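Local coordinates for protein glycerol dehydrogenase (Schizosaccharomyces pombe, PDB 1TA9) that probably catalyses the zinc-dependent, NAD(+)-linked oxidation of glycerol to dihydroxyacetone, a step in the assimilation of glycerol, at residues 342-347 and 413-417; 368-372 and 418-424. All blocks are in the same frame, centred on the assembly; numbering follows the deposited sequence.

Contact 1. Residues 342-347 and 413-417; sequences LVQVVL and AIKAV
Val-417 sets one methyl, CG2, against the backbone of helix 333-347. Val-417 CG2 lies 3.5 Å from both Val-343 CA and Val-346 CG2. It touches Val-343 CG2 and the carbonyl oxygen of Leu-342 as well. Val-417 therefore fits among Leu-342, Val-343 and Val-346, which line one face of a helical turn. Its other methyl, CG1, stands anti to the backbone N (chi1 170°) and is thereby turned to Leu-342: Val-417 CG1 meets Leu-342 CB at 3.7 Å and then CD1. The side chains of Leu-342 and Val-417 cross at about a right angle.

One turn earlier on helix 407-428, Ala-413 points its CB into a second group of methyls. Val-343 CG1 and Leu-347 CD2 each lie 3.7 Å from Ala-413 CB, and Val-346 CG1 is 3.8 Å from the same atom. Val-343 thus divides its work: CG1 goes to Ala-413, while CG2 goes to Val-417 and the flank of Ile-414. Val-346 does likewise, with CG1 on Ala-413 and Ala-416 and CG2 on Val-417. The small alanines probably allow a close approach: the axes of the two segments come to 8.6 Å, with 110° between their N-to-C directions. No hydrogen bond joins the two segments.

Further out, Leu-342 also packs on Phe-355 and Met-362 of helix 352-364. Ile-414 turns to Leu-384 and Val-387 of helix 381-391, and its carbonyl oxygen accepts a hydrogen bond from Tyr-339 OH. Thr-288 of the second subunit packs on Val-346 and Ala-416. This is apolar helix-helix packing at a steep crossing, in the all-helical C-terminal domain characteristic of the iron-containing alcohol dehydrogenase family.

Contact 2. Residues 368-372 and 418-424; sequences PITLE and DSYSQKW
Asp-418 meets Leu-371 at the start of helix 371-374. Asp-418 CB packs on Leu-371 CD1 at 3.8 Å, and CG lies against the same methyl and Leu-371 CG. The carboxylate leaves CB anti to the backbone N (chi1 -175°), which carries OD1 to the turn. Asp-418 OD1 accepts a nearly straight hydrogen bond (162°) from Leu-371 N at 2.9 Å, from above the carboxylate plane. A water donates to Asp-418 OD1 at 2.6 Å and accepts from Glu-372 N. OD2 forms a salt bridge with Arg-284 of the second subunit and a weak hydrogen bond with Gln-422 NE2.

One turn on, Ser-421 OG donates to Ile-369 O at 2.7 Å, tilted 30° from the carbonyl plane. Thr-370 CG2 rests on Ser-421 CB. Thr-370 is the N-cap residue: its side chain caps a backbone N just past the segment, and OG1 is hydrogen-bonded to Glu-373 OE2. Ile-369 CD1 reaches Trp-424 CE3 at 4.0 Å.

An alanine in place of Asp-418 would probably leave Leu-371 N and Arg-284 of the second subunit without this acceptor. One carboxylate thus ties a helix start to the subunit interface, and its charge probably suits the N-H groups there, one bonded directly and one through the water.

How the contacts relate
Contacts 1 and 2 use successive parts of helix 407-428, and their centres are 10 Å apart. Residues 413-417 pack against residues 342-347 of helix 333-347, and residues 418-424 against residues 368-372. The two contacts touch directly: Leu-342 CD1 is 3.9 Å from Ile-369 CG2, and Val-346 CG2 is 4.0 Å from Tyr-420 CE2. The apolar packing of contact 1 therefore runs on into the more polar contact 2. Both also meet the second subunit. Contact 1 is the nearer to the metal site: the side chain of Val-343 is about 11 Å from that of the zinc ligand His-315. Contact 2 lies away from the annotated sites.

Contact 1. Residues 342-347 and 413-417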
ATOM      1  N   LEU B 342     -26.666  13.012  -9.370  1.00 10.27           N
ATOM      2  CA  LEU B 342     -25.610  13.125 -10.369  1.00 10.35           C
ATOM      3  C   LEU B 342     -25.433  14.595 -10.726  1.00 10.39           C
ATOM      4  O   LEU B 342     -24.319  15.053 -10.987  1.00 10.76           O
ATOM      5  CB  LEU B 342     -25.952  12.323 -11.628  1.00 10.43           C
ATOM      6  CG  LEU B 342     -25.912  10.794 -11.503  1.00 10.75           C
ATOM      7  CD1 LEU B 342     -26.187  10.167 -12.869  1.00 10.81           C
ATOM      8  CD2 LEU B 342     -24.550  10.346 -10.985  1.00 10.45           C
ATOM      9  N   VAL B 343     -26.533  15.340 -10.740  1.00 10.30           N
ATOM     10  CA  VAL B 343     -26.452  16.760 -11.047  1.00 10.31           C
ATOM     11  C   VAL B 343     -25.658  17.446  -9.934  1.00 10.41           C
ATOM     12  O   VAL B 343     -24.833  18.321 -10.208  1.00 10.59           O
ATOM     13  CB  VAL B 343     -27.854  17.411 -11.153  1.00 10.21           C
ATOM     14  CG1 VAL B 343     -27.710  18.904 -11.448  1.00 10.14           C
ATOM     15  CG2 VAL B 343     -28.664  16.738 -12.270  1.00 10.03           C
ATOM     16  N   GLN B 344     -25.893  17.052  -8.682  1.00 10.21           N
ATOM     17  CA  GLN B 344     -25.145  17.667  -7.584  1.00 10.23           C
ATOM     18  C   GLN B 344     -23.661  17.354  -7.741  1.00 10.13           C
ATOM     19  O   GLN B 344     -22.810  18.170  -7.399  1.00  9.77           O
ATOM     20  CB  GLN B 344     -25.619  17.181  -6.203  1.00 10.10           C
ATOM     21  CG  GLN B 344     -24.797  17.831  -5.073  1.00 10.72           C
ATOM     22  CD  GLN B 344     -25.415  17.701  -3.695  1.00 10.92           C
ATOM     23  OE1 GLN B 344     -26.638  17.672  -3.548  1.00 11.08           O
ATOM     24  NE2 GLN B 344     -24.565  17.653  -2.668  1.00 10.77           N
ATOM     25  N   VAL B 345     -23.357  16.169  -8.261  1.00 10.14           N
ATOM     26  CA  VAL B 345     -21.972  15.759  -8.469  1.00 10.37           C
ATOM     27  C   VAL B 345     -21.304  16.681  -9.482  1.00 10.13           C
ATOM     28  O   VAL B 345     -20.113  16.985  -9.374  1.00 10.01           O
ATOM     29  CB  VAL B 345     -21.900  14.289  -8.956  1.00 10.80           C
ATOM     30  CG1 VAL B 345     -20.537  13.988  -9.538  1.00 11.33           C
ATOM     31  CG2 VAL B 345     -22.184  13.357  -7.782  1.00 11.31           C
ATOM     32  N   VAL B 346     -22.075  17.124 -10.469  1.00  9.77           N
ATOM     33  CA  VAL B 346     -21.551  18.036 -11.471  1.00  9.73           C
ATOM     34  C   VAL B 346     -21.339  19.403 -10.819  1.00  9.88           C
ATOM     35  O   VAL B 346     -20.315  20.053 -11.040  1.00  9.84           O
ATOM     36  CB  VAL B 346     -22.528  18.162 -12.668  1.00  9.69           C
ATOM     37  CG1 VAL B 346     -22.030  19.213 -13.652  1.00  9.97           C
ATOM     38  CG2 VAL B 346     -22.655  16.810 -13.365  1.00  9.72           C
ATOM     39  N   LEU B 347     -22.301  19.829 -10.002  1.00 10.12           N
ATOM     40  CA  LEU B 347     -22.196  21.117  -9.317  1.00 10.44           C
ATOM     41  C   LEU B 347     -21.050  21.111  -8.304  1.00 10.71           C
ATOM     42  O   LEU B 347     -20.434  22.149  -8.049  1.00 10.68           O
ATOM     43  CB  LEU B 347     -23.518  21.459  -8.618  1.00 10.46           C
ATOM     44  CG  LEU B 347     -24.713  21.702  -9.552  1.00 10.47           C
ATOM     45  CD1 LEU B 347     -25.968  21.969  -8.733  1.00 10.70           C
ATOM     46  CD2 LEU B 347     -24.417  22.889 -10.463  1.00 10.67           C
ATOM     47  N   ALA B 413     -25.821  21.933 -15.725  1.00 10.49           N
ATOM     48  CA  ALA B 413     -25.443  20.709 -15.030  1.00 10.38           C
ATOM     49  C   ALA B 413     -26.392  19.555 -15.354  1.00 10.31           C
ATOM     50  O   ALA B 413     -25.969  18.402 -15.433  1.00  9.93           O
ATOM     51  CB  ALA B 413     -25.399  20.955 -13.518  1.00 10.43           C
ATOM     52  N   ILE B 414     -27.673  19.861 -15.532  1.00 10.17           N
ATOM     53  CA  ILE B 414     -28.646  18.827 -15.870  1.00 10.20           C
ATOM     54  C   ILE B 414     -28.277  18.221 -17.227  1.00 10.23           C
ATOM     55  O   ILE B 414     -28.324  17.001 -17.409  1.00  9.92           O
ATOM     56  CB  ILE B 414     -30.079  19.407 -15.936  1.00 10.47           C
ATOM     57  CG1 ILE B 414     -30.570  19.721 -14.518  1.00 10.52           C
ATOM     58  CG2 ILE B 414     -31.014  18.427 -16.637  1.00 10.28           C
ATOM     59  CD1 ILE B 414     -31.932  20.401 -14.472  1.00 11.20           C
ATOM     60  N   LYS B 415     -27.903  19.074 -18.178  1.00 10.15           N
ATOM     61  CA  LYS B 415     -27.516  18.597 -19.501  1.00 10.43           C
ATOM     62  C   LYS B 415     -26.154  17.915 -19.459  1.00 10.14           C
ATOM     63  O   LYS B 415     -25.912  16.959 -20.190  1.00 10.05           O
ATOM     64  CB  LYS B 415     -27.491  19.754 -20.505  1.00 11.30           C
ATOM     65  CG  LYS B 415     -28.889  20.204 -20.927  1.00 12.67           C
ATOM     66  CD  LYS B 415     -28.856  21.333 -21.950  1.00 13.95           C
ATOM     67  CE  LYS B 415     -28.460  22.658 -21.314  1.00 14.88           C
ATOM     68  NZ  LYS B 415     -28.615  23.805 -22.271  1.00 15.88           N
ATOM     69  N   ALA B 416     -25.265  18.406 -18.601  1.00  9.80           N
ATOM     70  CA  ALA B 416     -23.937  17.818 -18.478  1.00  9.76           C
ATOM     71  C   ALA B 416     -24.060  16.368 -18.014  1.00  9.77           C
ATOM     72  O   ALA B 416     -23.392  15.482 -18.542  1.00  9.86           O
ATOM     73  CB  ALA B 416     -23.093  18.621 -17.494  1.00  9.60           C
ATOM     74  N   VAL B 417     -24.912  16.123 -17.020  1.00  9.88           N
ATOM     75  CA  VAL B 417     -25.107  14.759 -16.539  1.00 10.13           C
ATOM     76  C   VAL B 417     -25.489  13.863 -17.721  1.00 10.38           C
ATOM     77  O   VAL B 417     -24.932  12.782 -17.904  1.00 10.63           O
ATOM     78  CB  VAL B 417     -26.232  14.688 -15.475  1.00  9.92           C
ATOM     79  CG1 VAL B 417     -26.573  13.233 -15.174  1.00  9.64           C
ATOM     80  CG2 VAL B 417     -25.790  15.403 -14.196  1.00  9.96           C
TER

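Contact 2. Residues 368-372 and 418-424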
ATOM      1  N   PRO B 368     -32.401   5.490 -13.810  1.00 11.63           N
ATOM      2  CA  PRO B 368     -32.160   6.299 -15.007  1.00 11.49           C
ATOM      3  C   PRO B 368     -31.034   7.308 -14.794  1.00 11.46           C
ATOM      4  O   PRO B 368     -31.006   8.000 -13.777  1.00 11.30           O
ATOM      5  CB  PRO B 368     -33.509   6.977 -15.237  1.00 11.46           C
ATOM      6  CG  PRO B 368     -34.023   7.163 -13.843  1.00 11.52           C
ATOM      7  CD  PRO B 368     -33.698   5.832 -13.194  1.00 11.65           C
ATOM      8  N   ILE B 369     -30.109   7.385 -15.748  1.00 11.13           N
ATOM      9  CA  ILE B 369     -28.996   8.322 -15.646  1.00 11.40           C
ATOM     10  C   ILE B 369     -28.913   9.249 -16.849  1.00 11.41           C
ATOM     11  O   ILE B 369     -27.949   9.996 -16.995  1.00 11.66           O
ATOM     12  CB  ILE B 369     -27.642   7.595 -15.501  1.00 11.40           C
ATOM     13  CG1 ILE B 369     -27.386   6.697 -16.715  1.00 11.30           C
ATOM     14  CG2 ILE B 369     -27.626   6.796 -14.207  1.00 11.67           C
ATOM     15  CD1 ILE B 369     -25.995   6.073 -16.731  1.00 11.45           C
ATOM     16  N   THR B 370     -29.927   9.197 -17.707  1.00 11.58           N
ATOM     17  CA  THR B 370     -29.972  10.044 -18.894  1.00 11.95           C
ATOM     18  C   THR B 370     -31.362  10.641 -19.057  1.00 12.24           C
ATOM     19  O   THR B 370     -32.337  10.105 -18.531  1.00 12.03           O
ATOM     20  CB  THR B 370     -29.648   9.248 -20.174  1.00 12.12           C
ATOM     21  OG1 THR B 370     -30.578   8.168 -20.313  1.00 11.67           O
ATOM     22  CG2 THR B 370     -28.234   8.689 -20.111  1.00 12.14           C
ATOM     23  N   LEU B 371     -31.447  11.747 -19.790  1.00 12.39           N
ATOM     24  CA  LEU B 371     -32.728  12.408 -20.036  1.00 12.84           C
ATOM     25  C   LEU B 371     -33.640  11.477 -20.831  1.00 13.42           C
ATOM     26  O   LEU B 371     -34.863  11.489 -20.665  1.00 13.17           O
ATOM     27  CB  LEU B 371     -32.504  13.718 -20.803  1.00 12.49           C
ATOM     28  CG  LEU B 371     -31.769  14.818 -20.027  1.00 12.15           C
ATOM     29  CD1 LEU B 371     -31.386  15.960 -20.961  1.00 12.20           C
ATOM     30  CD2 LEU B 371     -32.662  15.321 -18.895  1.00 11.63           C
ATOM     31  N   GLU B 372     -33.032  10.668 -21.697  1.00 14.22           N
ATOM     32  CA  GLU B 372     -33.778   9.716 -22.509  1.00 15.23           C
ATOM     33  C   GLU B 372     -34.532   8.757 -21.588  1.00 14.84           C
ATOM     34  O   GLU B 372     -35.733   8.551 -21.744  1.00 14.34           O
ATOM     35  CB  GLU B 372     -32.827   8.923 -23.412  1.00 16.99           C
ATOM     36  CG  GLU B 372     -33.517   7.879 -24.286  1.00 19.90           C
ATOM     37  CD  GLU B 372     -34.172   8.476 -25.526  1.00 21.90           C
ATOM     38  OE1 GLU B 372     -35.077   7.829 -26.095  1.00 23.57           O
ATOM     39  OE2 GLU B 372     -33.776   9.585 -25.946  1.00 23.33           O
ATOM     40  N   ASP B 418     -26.432  14.327 -18.530  1.00 10.71           N
ATOM     41  CA  ASP B 418     -26.881  13.555 -19.687  1.00 10.65           C
ATOM     42  C   ASP B 418     -25.727  13.190 -20.623  1.00 10.43           C
ATOM     43  O   ASP B 418     -25.600  12.038 -21.038  1.00 10.25           O
ATOM     44  CB  ASP B 418     -27.947  14.333 -20.451  1.00 11.08           C
ATOM     45  CG  ASP B 418     -28.532  13.539 -21.598  1.00 11.67           C
ATOM     46  OD1 ASP B 418     -29.130  12.468 -21.343  1.00 11.76           O
ATOM     47  OD2 ASP B 418     -28.391  13.988 -22.754  1.00 11.96           O
ATOM     48  N   SER B 419     -24.885  14.164 -20.957  1.00 10.11           N
ATOM     49  CA  SER B 419     -23.750  13.900 -21.838  1.00 10.10           C
ATOM     50  C   SER B 419     -22.715  12.978 -21.187  1.00  9.98           C
ATOM     51  O   SER B 419     -22.157  12.099 -21.847  1.00 10.15           O
ATOM     52  CB  SER B 419     -23.077  15.210 -22.251  1.00  9.96           C
ATOM     53  OG  SER B 419     -23.942  15.998 -23.050  1.00  9.90           O
ATOM     54  N   TYR B 420     -22.441  13.195 -19.903  1.00  9.81           N
ATOM     55  CA  TYR B 420     -21.471  12.365 -19.185  1.00  9.90           C
ATOM     56  C   TYR B 420     -21.939  10.906 -19.163  1.00 10.16           C
ATOM     57  O   TYR B 420     -21.165   9.985 -19.436  1.00 10.07           O
ATOM     58  CB  TYR B 420     -21.312  12.843 -17.730  1.00  9.52           C
ATOM     59  CG  TYR B 420     -20.627  14.182 -17.512  1.00  9.16           C
ATOM     60  CD1 TYR B 420     -20.278  15.014 -18.576  1.00  9.21           C
ATOM     61  CD2 TYR B 420     -20.363  14.628 -16.218  1.00  9.45           C
ATOM     62  CE1 TYR B 420     -19.678  16.274 -18.349  1.00  9.38           C
ATOM     63  CE2 TYR B 420     -19.770  15.875 -15.978  1.00  9.79           C
ATOM     64  CZ  TYR B 420     -19.432  16.691 -17.043  1.00  9.59           C
ATOM     65  OH  TYR B 420     -18.859  17.920 -16.787  1.00  9.94           O
ATOM     66  N   SER B 421     -23.206  10.702 -18.810  1.00 10.39           N
ATOM     67  CA  SER B 421     -23.777   9.355 -18.749  1.00 10.81           C
ATOM     68  C   SER B 421     -23.767   8.698 -20.127  1.00 11.10           C
ATOM     69  O   SER B 421     -23.439   7.520 -20.254  1.00 10.98           O
ATOM     70  CB  SER B 421     -25.210   9.406 -18.204  1.00 10.70           C
ATOM     71  OG  SER B 421     -25.229   9.792 -16.839  1.00 10.53           O
ATOM     72  N   GLN B 422     -24.126   9.451 -21.161  1.00 11.57           N
ATOM     73  CA  GLN B 422     -24.116   8.890 -22.508  1.00 12.45           C
ATOM     74  C   GLN B 422     -22.709   8.470 -22.919  1.00 12.71           C
ATOM     75  O   GLN B 422     -22.534   7.466 -23.610  1.00 12.98           O
ATOM     76  CB  GLN B 422     -24.658   9.895 -23.523  1.00 13.03           C
ATOM     77  CG  GLN B 422     -26.144  10.141 -23.406  1.00 13.88           C
ATOM     78  CD  GLN B 422     -26.680  10.904 -24.592  1.00 14.85           C
ATOM     79  OE1 GLN B 422     -26.521  10.477 -25.736  1.00 15.47           O
ATOM     80  NE2 GLN B 422     -27.317  12.036 -24.331  1.00 14.85           N
ATOM     81  N   LYS B 423     -21.704   9.234 -22.498  1.00 12.87           N
ATOM     82  CA  LYS B 423     -20.326   8.891 -22.846  1.00 13.01           C
ATOM     83  C   LYS B 423     -19.926   7.610 -22.118  1.00 13.06           C
ATOM     84  O   LYS B 423     -19.307   6.723 -22.709  1.00 13.05           O
ATOM     85  CB  LYS B 423     -19.368  10.024 -22.468  1.00 13.25           C
ATOM     86  CG  LYS B 423     -17.913   9.778 -22.886  1.00 13.70           C
ATOM     87  CD  LYS B 423     -17.764   9.728 -24.408  1.00 14.22           C
ATOM     88  CE  LYS B 423     -16.302   9.644 -24.820  1.00 14.56           C
ATOM     89  NZ  LYS B 423     -16.123   9.721 -26.298  1.00 14.89           N
ATOM     90  N   TRP B 424     -20.292   7.509 -20.842  1.00 12.78           N
ATOM     91  CA  TRP B 424     -19.973   6.325 -20.055  1.00 12.94           C
ATOM     92  C   TRP B 424     -20.618   5.084 -20.676  1.00 13.16           C
ATOM     93  O   TRP B 424     -19.987   4.031 -20.772  1.00 13.30           O
ATOM     94  CB  TRP B 424     -20.459   6.485 -18.607  1.00 12.78           C
ATOM     95  CG  TRP B 424     -20.306   5.225 -17.800  1.00 12.51           C
ATOM     96  CD1 TRP B 424     -19.162   4.748 -17.226  1.00 12.80           C
ATOM     97  CD2 TRP B 424     -21.316   4.237 -17.562  1.00 12.46           C
ATOM     98  NE1 TRP B 424     -19.397   3.519 -16.650  1.00 12.34           N
ATOM     99  CE2 TRP B 424     -20.710   3.182 -16.843  1.00 12.45           C
ATOM    100  CE3 TRP B 424     -22.675   4.138 -17.890  1.00 12.39           C
ATOM    101  CZ2 TRP B 424     -21.418   2.038 -16.449  1.00 12.64           C
ATOM    102  CZ3 TRP B 424     -23.378   3.002 -17.499  1.00 12.56           C
ATOM    103  CH2 TRP B 424     -22.746   1.967 -16.786  1.00 12.37           C
TER
HETATM  104  O   HOH W   1     -30.479  11.215 -23.165  1.00 13.47           O